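Long-range contact in ATP:cob(I)alamin adenosyltransferase (Salmonella enterica subsp. enterica serovar Livingstone, PDB 5CX7), which probably converts cob(I)alamin to adenosylcobalamin, the cofactor of propanediol dehydratase, and binds heme through its C-terminal domain: residues 25-36 / 49-60. Numbering follows the deposited sequence.
Sequences VERAQQLQVPVV and TWRMPDALLVSS. With HEM (protoporphyrin IX containing Fe), chain B.
M52 reaches from the end of strand 46-51 to the last turns of helix 14-31, where its SD lies 3.6 Å from CB of A28. Its chain runs extended to SD and then bends (chi3 63°), which carries CE to 4.0 Å from CG of Q29, the two chains crossing at a slant. M52 and V35 run along each other, pointing the same way, and are tied twice: M52 N donates to V35 O at 3.0 Å, while V35 N points almost straight (174°) at M52 SD in a weak hydrogen bond of 3.5 Å. Next along, V36 and R51 form an antiparallel non-hydrogen-bonded pair; V36 CG2 touches CG of R51 and CB of S59. P34 packs against the type II turn M52-A55, its CB 3.1 Å from P53 O, and a water links P34 O to L56 N. R51 NH2 makes a bent bond (143°) to A55 O, tilted from the guanidinium plane. V25 CG2 meets W50 CD1 obliquely at 3.8 Å; V25 CG1 reaches heme CBC, and heme CMC sits over the centre of one indole face. V25 and W50 thus line the heme pocket of this HbpS-like domain where helix meets strand, while the sulfur gives V35 N a weak acceptor within largely apolar packing.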
ATOM      1  N   VAL E  25     -32.215   1.270  -3.651  1.00 16.07           N
ATOM      2  CA  VAL E  25     -32.343   2.716  -3.455  1.00 16.21           C
ATOM      3  C   VAL E  25     -33.749   3.095  -2.964  1.00 18.89           C
ATOM      4  O   VAL E  25     -33.908   3.909  -2.036  1.00 20.47           O
ATOM      5  CB  VAL E  25     -32.011   3.459  -4.753  1.00 16.91           C
ATOM      6  CG1 VAL E  25     -32.413   4.939  -4.724  1.00 19.60           C
ATOM      7  CG2 VAL E  25     -30.525   3.368  -5.064  1.00 17.02           C
ATOM      8  N   GLU E  26     -34.785   2.505  -3.579  1.00 18.96           N
ATOM      9  CA  GLU E  26     -36.176   2.740  -3.126  1.00 21.56           C
ATOM     10  C   GLU E  26     -36.364   2.389  -1.632  1.00 19.89           C
ATOM     11  O   GLU E  26     -36.980   3.143  -0.881  1.00 21.23           O
ATOM     12  CB  GLU E  26     -37.185   1.991  -4.015  1.00 22.32           C
ATOM     13  CG  GLU E  26     -37.307   2.701  -5.370  1.00 27.73           C
ATOM     14  CD  GLU E  26     -38.204   1.972  -6.373  1.00 32.18           C
ATOM     15  OE1 GLU E  26     -38.729   0.869  -6.036  1.00 39.14           O
ATOM     16  OE2 GLU E  26     -38.355   2.485  -7.505  1.00 37.30           O
ATOM     17  N   ARG E  27     -35.878   1.234  -1.221  1.00 17.05           N
ATOM     18  CA  ARG E  27     -35.979   0.829   0.155  1.00 18.30           C
ATOM     19  C   ARG E  27     -35.203   1.767   1.102  1.00 20.23           C
ATOM     20  O   ARG E  27     -35.712   2.131   2.183  1.00 15.89           O
ATOM     21  CB  ARG E  27     -35.499  -0.635   0.347  1.00 18.86           C
ATOM     22  CG  ARG E  27     -35.644  -1.180   1.747  1.00 19.71           C
ATOM     23  CD  ARG E  27     -37.111  -1.003   2.230  1.00 19.92           C
ATOM     24  NE  ARG E  27     -37.256  -1.568   3.550  1.00 16.09           N
ATOM     25  CZ  ARG E  27     -38.254  -1.286   4.400  1.00 19.86           C
ATOM     26  NH1 ARG E  27     -39.226  -0.442   4.061  1.00 16.37           N
ATOM     27  NH2 ARG E  27     -38.262  -1.832   5.646  1.00 17.75           N
ATOM     28  N   ALA E  28     -33.966   2.154   0.695  1.00 17.33           N
ATOM     29  CA  ALA E  28     -33.226   3.123   1.488  1.00 16.76           C
ATOM     30  C   ALA E  28     -33.986   4.469   1.627  1.00 18.14           C
ATOM     31  O   ALA E  28     -34.032   5.075   2.727  1.00 18.78           O
ATOM     32  CB  ALA E  28     -31.852   3.353   0.857  1.00 15.41           C
ATOM     33  N   GLN E  29     -34.593   4.941   0.546  1.00 18.85           N
ATOM     34  CA  GLN E  29     -35.488   6.115   0.608  1.00 23.53           C
ATOM     35  C   GLN E  29     -36.652   5.932   1.623  1.00 25.00           C
ATOM     36  O   GLN E  29     -36.930   6.843   2.387  1.00 22.71           O
ATOM     37  CB  GLN E  29     -36.057   6.455  -0.768  1.00 25.96           C
ATOM     38  CG  GLN E  29     -35.019   7.034  -1.683  1.00 28.95           C
ATOM     39  CD  GLN E  29     -35.474   7.152  -3.125  1.00 31.69           C
ATOM     40  OE1 GLN E  29     -36.427   6.522  -3.542  1.00 31.21           O
ATOM     41  NE2 GLN E  29     -34.799   7.963  -3.869  1.00 32.19           N
ATOM     42  N   GLN E  30     -37.278   4.748   1.651  1.00 22.14           N
ATOM     43  CA  GLN E  30     -38.341   4.491   2.595  1.00 23.65           C
ATOM     44  C   GLN E  30     -37.838   4.574   4.017  1.00 24.68           C
ATOM     45  O   GLN E  30     -38.551   5.036   4.904  1.00 23.84           O
ATOM     46  CB  GLN E  30     -38.967   3.099   2.389  1.00 26.78           C
ATOM     47  CG  GLN E  30     -39.832   3.012   1.143  1.00 28.76           C
ATOM     48  CD  GLN E  30     -40.204   1.589   0.710  1.00 28.26           C
ATOM     49  OE1 GLN E  30     -39.882   0.593   1.349  1.00 22.02           O
ATOM     50  NE2 GLN E  30     -40.673   1.503  -0.525  1.00 34.97           N
ATOM     51  N   LEU E  31     -36.609   4.064   4.234  1.00 22.08           N
ATOM     52  CA  LEU E  31     -36.033   4.089   5.552  1.00 22.43           C
ATOM     53  C   LEU E  31     -35.457   5.440   5.902  1.00 22.25           C
ATOM     54  O   LEU E  31     -35.003   5.583   7.024  1.00 24.59           O
ATOM     55  CB  LEU E  31     -34.986   2.976   5.696  1.00 22.49           C
ATOM     56  CG  LEU E  31     -35.509   1.551   5.564  1.00 23.54           C
ATOM     57  CD1 LEU E  31     -34.400   0.542   5.731  1.00 25.47           C
ATOM     58  CD2 LEU E  31     -36.619   1.255   6.581  1.00 25.84           C
ATOM     59  N   GLN E  32     -35.391   6.335   4.931  1.00 17.93           N
ATOM     60  CA  GLN E  32     -34.752   7.647   5.052  1.00 22.23           C
ATOM     61  C   GLN E  32     -33.250   7.566   5.472  1.00 22.35           C
ATOM     62  O   GLN E  32     -32.815   8.285   6.369  1.00 16.58           O
ATOM     63  CB  GLN E  32     -35.512   8.518   6.040  1.00 24.30           C
ATOM     64  CG  GLN E  32     -36.922   8.784   5.532  1.00 26.82           C
ATOM     65  CD  GLN E  32     -37.659   9.833   6.358  1.00 30.46           C
ATOM     66  OE1 GLN E  32     -37.766  10.925   5.899  1.00 43.61           O
ATOM     67  NE2 GLN E  32     -38.205   9.496   7.512  1.00 34.26           N
ATOM     68  N   VAL E  33     -32.530   6.630   4.876  1.00 21.49           N
ATOM     69  CA  VAL E  33     -31.111   6.526   5.135  1.00 22.75           C
ATOM     70  C   VAL E  33     -30.392   6.448   3.779  1.00 20.78           C
ATOM     71  O   VAL E  33     -30.752   5.646   2.941  1.00 21.54           O
ATOM     72  CB  VAL E  33     -30.758   5.401   6.092  1.00 29.33           C
ATOM     73  CG1 VAL E  33     -31.327   4.084   5.651  1.00 32.06           C
ATOM     74  CG2 VAL E  33     -29.244   5.291   6.269  1.00 32.15           C
ATOM     75  N   PRO E  34     -29.487   7.376   3.533  1.00 16.87           N
ATOM     76  CA  PRO E  34     -28.722   7.273   2.304  1.00 16.01           C
ATOM     77  C   PRO E  34     -27.638   6.208   2.351  1.00 14.30           C
ATOM     78  O   PRO E  34     -26.902   6.141   3.326  1.00 15.41           O
ATOM     79  CB  PRO E  34     -28.087   8.668   2.171  1.00 17.14           C
ATOM     80  CG  PRO E  34     -28.028   9.226   3.529  1.00 16.76           C
ATOM     81  CD  PRO E  34     -29.067   8.536   4.364  1.00 17.85           C
ATOM     82  N   VAL E  35     -27.583   5.367   1.322  1.00 14.41           N
ATOM     83  CA  VAL E  35     -26.624   4.275   1.257  1.00 12.88           C
ATOM     84  C   VAL E  35     -25.809   4.308  -0.014  1.00 12.41           C
ATOM     85  O   VAL E  35     -26.138   4.993  -0.984  1.00 14.54           O
ATOM     86  CB  VAL E  35     -27.277   2.880   1.447  1.00 12.72           C
ATOM     87  CG1 VAL E  35     -27.974   2.790   2.811  1.00 13.03           C
ATOM     88  CG2 VAL E  35     -28.251   2.545   0.307  1.00 12.57           C
ATOM     89  N   VAL E  36     -24.741   3.490   0.007  1.00 11.84           N
ATOM     90  CA  VAL E  36     -24.094   3.084  -1.151  1.00 10.50           C
ATOM     91  C   VAL E  36     -24.496   1.625  -1.441  1.00 10.71           C
ATOM     92  O   VAL E  36     -24.540   0.800  -0.547  1.00 11.58           O
ATOM     93  CB  VAL E  36     -22.518   3.157  -1.007  1.00  9.86           C
ATOM     94  CG1 VAL E  36     -21.812   2.589  -2.247  1.00 10.54           C
ATOM     95  CG2 VAL E  36     -22.065   4.550  -0.759  1.00 11.18           C
ATOM     96  N   THR E  49     -22.112   0.369  -9.008  1.00 13.25           N
ATOM     97  CA  THR E  49     -22.063   1.098  -7.787  1.00 15.36           C
ATOM     98  C   THR E  49     -23.021   2.261  -7.930  1.00 15.17           C
ATOM     99  O   THR E  49     -23.017   2.939  -8.932  1.00 16.60           O
ATOM    100  CB  THR E  49     -20.621   1.653  -7.473  1.00 17.81           C
ATOM    101  OG1 THR E  49     -19.744   0.551  -7.352  1.00 24.28           O
ATOM    102  CG2 THR E  49     -20.591   2.378  -6.119  1.00 20.34           C
ATOM    103  N   TRP E  50     -23.719   2.578  -6.859  1.00 14.16           N
ATOM    104  CA  TRP E  50     -24.571   3.766  -6.786  1.00 13.96           C
ATOM    105  C   TRP E  50     -24.562   4.362  -5.422  1.00 10.54           C
ATOM    106  O   TRP E  50     -24.804   3.712  -4.427  1.00 10.66           O
ATOM    107  CB  TRP E  50     -26.041   3.372  -7.131  1.00 14.97           C
ATOM    108  CG  TRP E  50     -26.906   4.568  -7.238  1.00 18.42           C
ATOM    109  CD1 TRP E  50     -27.472   5.266  -6.212  1.00 19.03           C
ATOM    110  CD2 TRP E  50     -27.205   5.296  -8.420  1.00 20.22           C
ATOM    111  NE1 TRP E  50     -28.176   6.345  -6.698  1.00 21.10           N
ATOM    112  CE2 TRP E  50     -28.021   6.389  -8.050  1.00 21.56           C
ATOM    113  CE3 TRP E  50     -26.906   5.107  -9.772  1.00 22.20           C
ATOM    114  CZ2 TRP E  50     -28.531   7.283  -8.976  1.00 24.73           C
ATOM    115  CZ3 TRP E  50     -27.453   6.006 -10.708  1.00 23.28           C
ATOM    116  CH2 TRP E  50     -28.205   7.076 -10.308  1.00 23.94           C
ATOM    117  N   ARG E  51     -24.200   5.647  -5.329  1.00 11.94           N
ATOM    118  CA  ARG E  51     -24.143   6.334  -4.069  1.00 11.82           C
ATOM    119  C   ARG E  51     -25.243   7.342  -3.961  1.00 11.53           C
ATOM    120  O   ARG E  51     -25.325   8.254  -4.773  1.00 11.89           O
ATOM    121  CB  ARG E  51     -22.823   7.101  -3.885  1.00 13.16           C
ATOM    122  CG  ARG E  51     -22.757   7.953  -2.626  1.00 14.66           C
ATOM    123  CD  ARG E  51     -21.368   8.607  -2.402  1.00 15.95           C
ATOM    124  NE  ARG E  51     -21.360   9.317  -1.116  1.00 17.81           N
ATOM    125  CZ  ARG E  51     -21.705  10.584  -0.894  1.00 18.66           C
ATOM    126  NH1 ARG E  51     -22.054  11.405  -1.882  1.00 19.55           N
ATOM    127  NH2 ARG E  51     -21.650  11.066   0.356  1.00 17.50           N
ATOM    128  N   MET E  52     -26.000   7.237  -2.916  1.00 12.78           N
ATOM    129  CA  MET E  52     -27.074   8.214  -2.622  1.00 15.02           C
ATOM    130  C   MET E  52     -26.487   9.441  -1.956  1.00 16.02           C
ATOM    131  O   MET E  52     -25.478   9.343  -1.209  1.00 14.04           O
ATOM    132  CB  MET E  52     -28.145   7.605  -1.748  1.00 13.82           C
ATOM    133  CG  MET E  52     -28.848   6.439  -2.371  1.00 14.19           C
ATOM    134  SD  MET E  52     -29.940   5.554  -1.272  1.00 16.40           S
ATOM    135  CE  MET E  52     -31.147   6.864  -0.907  1.00 19.92           C
ATOM    136  N   PRO E  53     -27.075  10.616  -2.243  1.00 18.83           N
ATOM    137  CA  PRO E  53     -26.527  11.834  -1.640  1.00 20.30           C
ATOM    138  C   PRO E  53     -26.437  11.749  -0.116  1.00 19.02           C
ATOM    139  O   PRO E  53     -27.307  11.197   0.529  1.00 15.46           O
ATOM    140  CB  PRO E  53     -27.517  12.944  -2.083  1.00 20.41           C
ATOM    141  CG  PRO E  53     -28.206  12.399  -3.260  1.00 20.30           C
ATOM    142  CD  PRO E  53     -28.264  10.890  -3.095  1.00 18.10           C
ATOM    143  N   ASP E  54     -25.328  12.261   0.429  1.00 19.40           N
ATOM    144  CA  ASP E  54     -25.052  12.293   1.860  1.00 19.72           C
ATOM    145  C   ASP E  54     -24.827  10.941   2.527  1.00 16.06           C
ATOM    146  O   ASP E  54     -24.733  10.891   3.754  1.00 15.62           O
ATOM    147  CB  ASP E  54     -26.128  13.052   2.649  1.00 23.83           C
ATOM    148  CG  ASP E  54     -26.299  14.473   2.189  1.00 29.97           C
ATOM    149  OD1 ASP E  54     -25.291  15.163   2.006  1.00 26.88           O
ATOM    150  OD2 ASP E  54     -27.471  14.896   2.027  1.00 32.68           O
ATOM    151  N   ALA E  55     -24.647   9.870   1.765  1.00 13.85           N
ATOM    152  CA  ALA E  55     -24.237   8.613   2.386  1.00 12.90           C
ATOM    153  C   ALA E  55     -22.906   8.795   3.137  1.00 13.32           C
ATOM    154  O   ALA E  55     -22.003   9.526   2.702  1.00 13.21           O
ATOM    155  CB  ALA E  55     -24.088   7.506   1.357  1.00 13.16           C
ATOM    156  N   LEU E  56     -22.764   8.078   4.233  1.00 15.39           N
ATOM    157  CA  LEU E  56     -21.505   8.145   5.016  1.00 14.79           C
ATOM    158  C   LEU E  56     -20.354   7.912   4.079  1.00 13.89           C
ATOM    159  O   LEU E  56     -20.391   6.951   3.285  1.00 14.65           O
ATOM    160  CB  LEU E  56     -21.458   7.066   6.069  1.00 13.02           C
ATOM    161  CG  LEU E  56     -22.431   7.136   7.235  1.00 16.09           C
ATOM    162  CD1 LEU E  56     -22.241   5.927   8.172  1.00 17.51           C
ATOM    163  CD2 LEU E  56     -22.302   8.413   8.025  1.00 13.84           C
ATOM    164  N   LEU E  57     -19.282   8.697   4.220  1.00 13.88           N
ATOM    165  CA  LEU E  57     -18.110   8.451   3.360  1.00 14.01           C
ATOM    166  C   LEU E  57     -17.524   7.068   3.454  1.00 11.35           C
ATOM    167  O   LEU E  57     -17.139   6.503   2.417  1.00 11.40           O
ATOM    168  CB  LEU E  57     -16.972   9.453   3.583  1.00 17.46           C
ATOM    169  CG  LEU E  57     -17.152  10.946   3.351  1.00 22.17           C
ATOM    170  CD1 LEU E  57     -15.826  11.640   3.606  1.00 27.07           C
ATOM    171  CD2 LEU E  57     -17.596  11.184   1.918  1.00 26.21           C
ATOM    172  N   VAL E  58     -17.496   6.495   4.629  1.00 10.74           N
ATOM    173  CA  VAL E  58     -17.031   5.098   4.828  1.00 11.94           C
ATOM    174  C   VAL E  58     -17.750   4.067   3.959  1.00 11.89           C
ATOM    175  O   VAL E  58     -17.186   3.067   3.561  1.00 10.21           O
ATOM    176  CB  VAL E  58     -17.011   4.605   6.266  1.00 14.72           C
ATOM    177  CG1 VAL E  58     -16.046   5.421   7.114  1.00 16.53           C
ATOM    178  CG2 VAL E  58     -18.422   4.544   6.882  1.00 14.83           C
ATOM    179  N   SER E  59     -19.054   4.320   3.714  1.00 11.46           N
ATOM    180  CA  SER E  59     -19.855   3.401   2.905  1.00 12.17           C
ATOM    181  C   SER E  59     -19.413   3.223   1.458  1.00 12.21           C
ATOM    182  O   SER E  59     -19.622   2.152   0.875  1.00 11.88           O
ATOM    183  CB  SER E  59     -21.341   3.888   2.936  1.00 12.84           C
ATOM    184  OG  SER E  59     -21.710   3.875   4.303  1.00 12.98           O
ATOM    185  N   SER E  60     -18.712   4.212   0.910  1.00 11.90           N
ATOM    186  CA  SER E  60     -18.022   4.082  -0.407  1.00 13.41           C
ATOM    187  C   SER E  60     -17.020   2.926  -0.468  1.00 12.37           C
ATOM    188  O   SER E  60     -16.797   2.350  -1.529  1.00 12.64           O
ATOM    189  CB  SER E  60     -17.361   5.396  -0.853  1.00 13.18           C
ATOM    190  OG  SER E  60     -18.393   6.361  -1.049  1.00 14.37           O
TER
HETATM  191  CHA HEM B 201     -35.187   2.966 -16.757  1.00 28.29           C
HETATM  192  CHB HEM B 201     -30.377   2.340 -17.168  1.00 29.16           C
HETATM  193  CHC HEM B 201     -30.151   3.149 -12.408  1.00 32.94           C
HETATM  194  CHD HEM B 201     -34.843   4.179 -12.166  1.00 29.78           C
HETATM  195  C1A HEM B 201     -33.938   2.696 -17.215  1.00 31.79           C
HETATM  196  C2A HEM B 201     -33.665   2.248 -18.516  1.00 36.34           C
HETATM  197  C3A HEM B 201     -32.313   2.066 -18.625  1.00 34.20           C
HETATM  198  C4A HEM B 201     -31.718   2.421 -17.418  1.00 32.70           C
HETATM  199  CMA HEM B 201     -31.557   1.562 -19.842  1.00 38.17           C
HETATM  200  CAA HEM B 201     -34.675   1.955 -19.618  1.00 39.91           C
HETATM  201  CBA HEM B 201     -34.902   0.421 -19.581  1.00 46.05           C
HETATM  202  CGA HEM B 201     -36.308  -0.008 -19.922  1.00 53.78           C
HETATM  203  O1A HEM B 201     -36.537  -0.474 -21.069  1.00 54.80           O
HETATM  204  O2A HEM B 201     -37.216   0.088 -19.052  1.00 58.80           O
HETATM  205  C1B HEM B 201     -29.879   2.527 -15.895  1.00 30.99           C
HETATM  206  C2B HEM B 201     -28.532   2.369 -15.562  1.00 31.82           C
HETATM  207  C3B HEM B 201     -28.454   2.595 -14.220  1.00 32.93           C
HETATM  208  C4B HEM B 201     -29.824   2.877 -13.728  1.00 30.07           C
HETATM  209  CMB HEM B 201     -27.439   2.014 -16.578  1.00 37.63           C
HETATM  210  CAB HEM B 201     -27.169   2.553 -13.494  1.00 37.44           C
HETATM  211  CBB HEM B 201     -26.944   2.785 -12.222  1.00 38.75           C
HETATM  212  C1C HEM B 201     -31.398   3.481 -11.905  1.00 34.72           C
HETATM  213  C2C HEM B 201     -31.666   3.779 -10.535  1.00 37.72           C
HETATM  214  C3C HEM B 201     -33.037   4.086 -10.483  1.00 36.17           C
HETATM  215  C4C HEM B 201     -33.540   3.951 -11.823  1.00 32.67           C
HETATM  216  CMC HEM B 201     -30.663   3.767  -9.369  1.00 32.09           C
HETATM  217  CAC HEM B 201     -33.935   4.484  -9.348  1.00 36.55           C
HETATM  218  CBC HEM B 201     -33.591   4.658  -8.097  1.00 42.94           C
HETATM  219  C1D HEM B 201     -35.271   3.913 -13.447  1.00 31.30           C
HETATM  220  C2D HEM B 201     -36.700   4.097 -13.716  1.00 32.75           C
HETATM  221  C3D HEM B 201     -36.843   3.738 -15.010  1.00 37.37           C
HETATM  222  C4D HEM B 201     -35.479   3.379 -15.492  1.00 27.75           C
HETATM  223  CMD HEM B 201     -37.746   4.589 -12.729  1.00 35.99           C
HETATM  224  CAD HEM B 201     -38.152   3.774 -15.807  1.00 47.46           C
HETATM  225  CBD HEM B 201     -39.210   2.764 -15.353  1.00 51.93           C
HETATM  226  CGD HEM B 201     -39.436   1.647 -16.348  1.00 62.70           C
HETATM  227  O1D HEM B 201     -40.618   1.350 -16.726  1.00 69.04           O
HETATM  228  O2D HEM B 201     -38.444   0.994 -16.761  1.00 68.31           O
HETATM  229  NA  HEM B 201     -32.718   2.771 -16.537  1.00 29.29           N
HETATM  230  NB  HEM B 201     -30.584   2.824 -14.805  1.00 31.88           N
HETATM  231  NC  HEM B 201     -32.547   3.534 -12.649  1.00 29.90           N
HETATM  232  ND  HEM B 201     -34.571   3.472 -14.532  1.00 31.14           N
HETATM  233 FE   HEM B 201     -32.653   3.130 -14.685  1.00 26.09          FE
HETATM  234  O   HOH W   1     -25.492   7.037   5.495  1.00 12.01           O